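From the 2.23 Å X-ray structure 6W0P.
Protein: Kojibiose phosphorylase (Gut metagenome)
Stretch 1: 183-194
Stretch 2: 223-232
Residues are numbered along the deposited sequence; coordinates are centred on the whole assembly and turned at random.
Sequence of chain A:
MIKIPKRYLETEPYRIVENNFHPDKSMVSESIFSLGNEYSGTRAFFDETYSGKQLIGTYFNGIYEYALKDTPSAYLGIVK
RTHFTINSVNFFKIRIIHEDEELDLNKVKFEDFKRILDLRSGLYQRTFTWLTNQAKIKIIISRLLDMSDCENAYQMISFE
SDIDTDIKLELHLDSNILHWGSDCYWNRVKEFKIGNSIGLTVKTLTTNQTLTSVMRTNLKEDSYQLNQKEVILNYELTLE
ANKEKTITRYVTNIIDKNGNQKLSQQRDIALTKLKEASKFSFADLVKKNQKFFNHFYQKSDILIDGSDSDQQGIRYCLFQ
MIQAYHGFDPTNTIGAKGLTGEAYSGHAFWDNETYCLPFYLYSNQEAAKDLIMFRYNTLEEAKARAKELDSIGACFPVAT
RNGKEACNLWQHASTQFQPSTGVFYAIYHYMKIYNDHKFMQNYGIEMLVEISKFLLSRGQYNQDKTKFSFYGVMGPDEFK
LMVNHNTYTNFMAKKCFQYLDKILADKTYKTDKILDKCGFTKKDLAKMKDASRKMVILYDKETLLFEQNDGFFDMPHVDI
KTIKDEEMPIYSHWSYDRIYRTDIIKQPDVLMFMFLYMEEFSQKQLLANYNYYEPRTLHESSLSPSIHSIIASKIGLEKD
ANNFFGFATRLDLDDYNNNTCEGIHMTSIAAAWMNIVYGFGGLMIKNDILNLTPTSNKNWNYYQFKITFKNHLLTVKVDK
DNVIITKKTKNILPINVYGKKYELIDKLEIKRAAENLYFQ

Stretch 1 (183-194) DCYWNRVKEFKI
Stretch 2 223-232: SYQLNQKEVI

The contact is a side-chain packing of a strand against a β-hairpin, running antiparallel, with no backbone-to-backbone hydrogen bond between the stretches and a single cross-stretch hydrogen bond, from a turn amide to a carboxylate. Strand 186-194 and strand 223-227 approach to 6.9 Å between axes, with 164° between their N-to-C directions. The register is set by two pairs: R188 CA lies 5.5 Å from K229 CA, and E191 CA lies 5.6 Å from L226 CA. In all, 551 Å² is buried, both sides summed.

The second stretch folds on itself. Strands 223-227 and 230-232 pair through Q225 N to I232 O (3.0 Å), I232 N to Q225 O (3.1 Å), N227 N to E230 O (2.9 Å) and E230 N to N227 O (3.2 Å). A type II turn from N227 to E230 joins them, with Q228 at phi/psi -60/114 and K229 at 64/17.

That turn presents the amide of K229 to E191. K229 N donates to E191 OE2 at 2.8 Å and 174°, nearly linear. E191 (chi1 m, -55°; chi2 p, 88°) points its CB toward the hairpin. Its carboxylate is also held by R188: R188 NH2 lies 2.5 Å from E191 OE1 in a very short, charged hydrogen bond that forms a salt bridge, while the bonds from NE are weak. R188 is extended at chi1 (162°, t) and chi2 (-178°, t), with chi3 at -137°, and Q228 CB covers one face of its guanidinium, 3.5 Å from R188 NH1. The same glutamate supplies apolar contact lower down, where E191 CB is 3.8 Å from both L226 CB and V231 CG1.

K229, which has the largest covered area in the contact, lays its aliphatic chain (chi angles m, t, m, m) along the start of the first strand. K229 CD sits 3.6 Å from R188 N, and K229 CE is 3.5 Å from W186 O and 3.7 Å from C184 SG. Its ammonium is satisfied by Q228, K229 NZ to Q228 OE1 at 3.0 Å, and by a bond elsewhere in the structure.

Toward the other end, L226 (m, t) packs against the backbone, with L226 CD2 3.7 Å from F192 N. Beyond it, K193 (chi1 t, 174°; chi2 143°; chi3 t; chi4 p) crosses the face of the Y224 ring (chi1 p, 69°; chi2 -88°). K193 CD stands 3.5 Å from the centroid of the Y224 ring, 8° off the normal, a CH-π contact; K193 NZ is 5.4 Å from that centroid, so any cation-π attraction is weak.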

# COMPACT_ATOMS: atom_id res chain seq x y z
N ASP A 183 -20.39 -1.63 -14.54
CA ASP A 183 -21.38 -2.61 -14.02
C ASP A 183 -22.65 -1.91 -13.53
O ASP A 183 -22.54 -0.81 -12.95
CB ASP A 183 -20.75 -3.47 -12.92
CG ASP A 183 -19.53 -4.20 -13.42
OD1 ASP A 183 -19.70 -5.27 -14.05
OD2 ASP A 183 -18.41 -3.68 -13.22
N CYS A 184 -23.79 -2.57 -13.74
CA CYS A 184 -25.11 -2.21 -13.17
C CYS A 184 -25.20 -2.83 -11.78
O CYS A 184 -24.91 -4.00 -11.66
CB CYS A 184 -26.26 -2.72 -14.03
SG CYS A 184 -27.88 -2.19 -13.40
N TYR A 185 -25.56 -2.03 -10.77
CA TYR A 185 -25.54 -2.45 -9.34
C TYR A 185 -26.98 -2.71 -8.87
O TYR A 185 -27.19 -2.78 -7.66
CB TYR A 185 -24.77 -1.42 -8.50
CG TYR A 185 -23.27 -1.56 -8.65
CD1 TYR A 185 -22.61 -0.96 -9.71
CD2 TYR A 185 -22.53 -2.35 -7.78
CE1 TYR A 185 -21.24 -1.11 -9.88
CE2 TYR A 185 -21.16 -2.52 -7.94
CZ TYR A 185 -20.51 -1.90 -8.99
OH TYR A 185 -19.16 -2.05 -9.17
N TRP A 186 -27.90 -2.91 -9.81
CA TRP A 186 -29.34 -3.17 -9.55
C TRP A 186 -29.76 -4.53 -10.10
O TRP A 186 -29.31 -4.87 -11.23
CB TRP A 186 -30.17 -2.05 -10.19
CG TRP A 186 -29.89 -0.72 -9.57
CD1 TRP A 186 -29.03 0.23 -10.02
CD2 TRP A 186 -30.43 -0.23 -8.33
NE1 TRP A 186 -29.03 1.31 -9.17
CE2 TRP A 186 -29.88 1.05 -8.12
CE3 TRP A 186 -31.34 -0.73 -7.40
CZ2 TRP A 186 -30.22 1.83 -7.02
CZ3 TRP A 186 -31.67 0.04 -6.31
CH2 TRP A 186 -31.11 1.30 -6.12
N ASN A 187 -30.58 -5.28 -9.35
CA ASN A 187 -31.29 -6.49 -9.83
C ASN A 187 -32.78 -6.16 -10.02
O ASN A 187 -33.33 -5.36 -9.23
CB ASN A 187 -31.16 -7.69 -8.88
CG ASN A 187 -29.76 -8.25 -8.83
OD1 ASN A 187 -29.11 -8.37 -9.86
ND2 ASN A 187 -29.27 -8.57 -7.63
N ARG A 188 -33.40 -6.82 -10.99
CA ARG A 188 -34.84 -6.69 -11.33
C ARG A 188 -35.70 -7.12 -10.13
O ARG A 188 -35.33 -8.09 -9.44
CB ARG A 188 -35.11 -7.53 -12.58
CG ARG A 188 -36.57 -7.87 -12.82
CD ARG A 188 -36.76 -8.74 -14.06
NE ARG A 188 -37.89 -8.29 -14.87
CZ ARG A 188 -38.19 -8.69 -16.10
NH1 ARG A 188 -37.45 -9.60 -16.73
NH2 ARG A 188 -39.23 -8.18 -16.72
N VAL A 189 -36.82 -6.44 -9.89
CA VAL A 189 -37.91 -6.99 -9.03
C VAL A 189 -39.16 -7.06 -9.90
O VAL A 189 -39.54 -8.18 -10.26
CB VAL A 189 -38.15 -6.17 -7.75
CG1 VAL A 189 -39.29 -6.74 -6.92
CG2 VAL A 189 -36.87 -6.06 -6.92
N LYS A 190 -39.73 -5.91 -10.28
CA LYS A 190 -41.00 -5.85 -11.04
C LYS A 190 -41.01 -4.63 -11.98
O LYS A 190 -40.45 -3.58 -11.60
CB LYS A 190 -42.17 -5.80 -10.05
CG LYS A 190 -43.52 -6.20 -10.62
CD LYS A 190 -43.62 -7.67 -11.04
CE LYS A 190 -45.05 -8.04 -11.38
NZ LYS A 190 -45.23 -9.50 -11.52
N GLU A 191 -41.63 -4.79 -13.16
CA GLU A 191 -42.10 -3.68 -14.04
C GLU A 191 -43.63 -3.74 -14.08
O GLU A 191 -44.15 -4.85 -13.98
CB GLU A 191 -41.46 -3.79 -15.43
CG GLU A 191 -39.94 -3.83 -15.38
CD GLU A 191 -39.36 -5.22 -15.22
OE1 GLU A 191 -40.08 -6.19 -15.50
OE2 GLU A 191 -38.19 -5.35 -14.82
N PHE A 192 -44.33 -2.61 -14.15
CA PHE A 192 -45.81 -2.59 -14.03
C PHE A 192 -46.40 -1.36 -14.70
O PHE A 192 -45.74 -0.29 -14.72
CB PHE A 192 -46.24 -2.59 -12.56
CG PHE A 192 -45.61 -1.51 -11.72
CD1 PHE A 192 -46.19 -0.26 -11.62
CD2 PHE A 192 -44.44 -1.76 -11.01
CE1 PHE A 192 -45.60 0.74 -10.85
CE2 PHE A 192 -43.85 -0.77 -10.24
CZ PHE A 192 -44.43 0.48 -10.17
N LYS A 193 -47.62 -1.50 -15.21
CA LYS A 193 -48.47 -0.35 -15.60
C LYS A 193 -49.79 -0.50 -14.85
O LYS A 193 -50.42 -1.56 -14.96
CB LYS A 193 -48.62 -0.24 -17.12
CG LYS A 193 -49.59 0.83 -17.59
CD LYS A 193 -49.15 1.54 -18.85
CE LYS A 193 -50.29 2.18 -19.62
NZ LYS A 193 -51.11 3.09 -18.78
N ILE A 194 -50.15 0.51 -14.07
CA ILE A 194 -51.42 0.60 -13.29
C ILE A 194 -52.06 1.93 -13.64
O ILE A 194 -51.54 2.95 -13.21
CB ILE A 194 -51.13 0.46 -11.79
CG1 ILE A 194 -50.19 -0.73 -11.54
CG2 ILE A 194 -52.43 0.39 -11.00
CD1 ILE A 194 -50.28 -1.37 -10.16
N SER A 223 -48.48 3.61 -27.01
CA SER A 223 -48.14 2.26 -26.50
C SER A 223 -47.10 2.38 -25.38
O SER A 223 -46.56 3.48 -25.21
CB SER A 223 -47.64 1.36 -27.61
OG SER A 223 -46.48 1.90 -28.21
N TYR A 224 -46.84 1.27 -24.69
CA TYR A 224 -45.86 1.17 -23.58
C TYR A 224 -45.10 -0.16 -23.65
O TYR A 224 -45.60 -1.09 -24.29
CB TYR A 224 -46.60 1.34 -22.25
CG TYR A 224 -47.53 0.23 -21.84
CD1 TYR A 224 -48.86 0.21 -22.24
CD2 TYR A 224 -47.10 -0.78 -20.99
CE1 TYR A 224 -49.73 -0.79 -21.82
CE2 TYR A 224 -47.95 -1.79 -20.56
CZ TYR A 224 -49.27 -1.80 -20.97
OH TYR A 224 -50.10 -2.80 -20.55
N GLN A 225 -43.93 -0.23 -23.01
CA GLN A 225 -43.16 -1.49 -22.88
C GLN A 225 -42.74 -1.69 -21.42
O GLN A 225 -42.34 -0.71 -20.77
CB GLN A 225 -41.92 -1.50 -23.78
CG GLN A 225 -42.19 -1.10 -25.22
CD GLN A 225 -40.93 -0.74 -25.97
OE1 GLN A 225 -39.98 -1.54 -26.07
NE2 GLN A 225 -40.89 0.49 -26.47
N LEU A 226 -42.81 -2.92 -20.93
CA LEU A 226 -42.24 -3.35 -19.63
C LEU A 226 -41.11 -4.34 -19.91
O LEU A 226 -41.39 -5.55 -20.09
CB LEU A 226 -43.34 -3.96 -18.75
CG LEU A 226 -44.57 -3.09 -18.52
CD1 LEU A 226 -45.62 -3.88 -17.73
CD2 LEU A 226 -44.23 -1.79 -17.80
N ASN A 227 -39.86 -3.86 -19.92
CA ASN A 227 -38.64 -4.69 -20.12
C ASN A 227 -37.88 -4.83 -18.81
O ASN A 227 -38.20 -4.13 -17.84
CB ASN A 227 -37.76 -4.07 -21.20
CG ASN A 227 -38.61 -3.71 -22.40
OD1 ASN A 227 -39.41 -4.52 -22.85
ND2 ASN A 227 -38.47 -2.49 -22.87
N GLN A 228 -36.88 -5.70 -18.77
CA GLN A 228 -36.12 -5.95 -17.52
C GLN A 228 -35.47 -4.61 -17.09
O GLN A 228 -34.67 -4.04 -17.86
CB GLN A 228 -35.21 -7.16 -17.72
CG GLN A 228 -33.92 -6.89 -18.48
CD GLN A 228 -32.87 -6.25 -17.59
OE1 GLN A 228 -33.06 -6.13 -16.38
NE2 GLN A 228 -31.77 -5.82 -18.19
N LYS A 229 -35.91 -4.08 -15.95
CA LYS A 229 -35.37 -2.86 -15.28
C LYS A 229 -35.55 -1.59 -16.14
O LYS A 229 -34.89 -0.59 -15.82
CB LYS A 229 -33.90 -3.08 -14.91
CG LYS A 229 -33.67 -4.20 -13.90
CD LYS A 229 -32.39 -4.12 -13.11
CE LYS A 229 -31.17 -3.77 -13.92
NZ LYS A 229 -30.77 -4.88 -14.82
N GLU A 230 -36.42 -1.59 -17.15
CA GLU A 230 -36.79 -0.34 -17.87
C GLU A 230 -38.27 -0.39 -18.29
O GLU A 230 -38.76 -1.47 -18.69
CB GLU A 230 -35.85 -0.04 -19.04
CG GLU A 230 -36.14 -0.82 -20.31
CD GLU A 230 -35.28 -0.46 -21.52
OE1 GLU A 230 -34.55 0.54 -21.45
OE2 GLU A 230 -35.36 -1.19 -22.52
N VAL A 231 -38.94 0.76 -18.19
CA VAL A 231 -40.30 0.94 -18.76
C VAL A 231 -40.27 2.13 -19.72
O VAL A 231 -39.45 3.03 -19.53
CB VAL A 231 -41.36 1.05 -17.66
CG1 VAL A 231 -41.39 -0.23 -16.85
CG2 VAL A 231 -41.14 2.28 -16.77
N ILE A 232 -41.10 2.08 -20.75
CA ILE A 232 -41.13 3.09 -21.85
C ILE A 232 -42.59 3.46 -22.10
O ILE A 232 -43.44 2.55 -22.12
CB ILE A 232 -40.42 2.56 -23.11
CG1 ILE A 232 -39.03 2.02 -22.79
CG2 ILE A 232 -40.36 3.63 -24.19
CD1 ILE A 232 -38.32 1.40 -23.98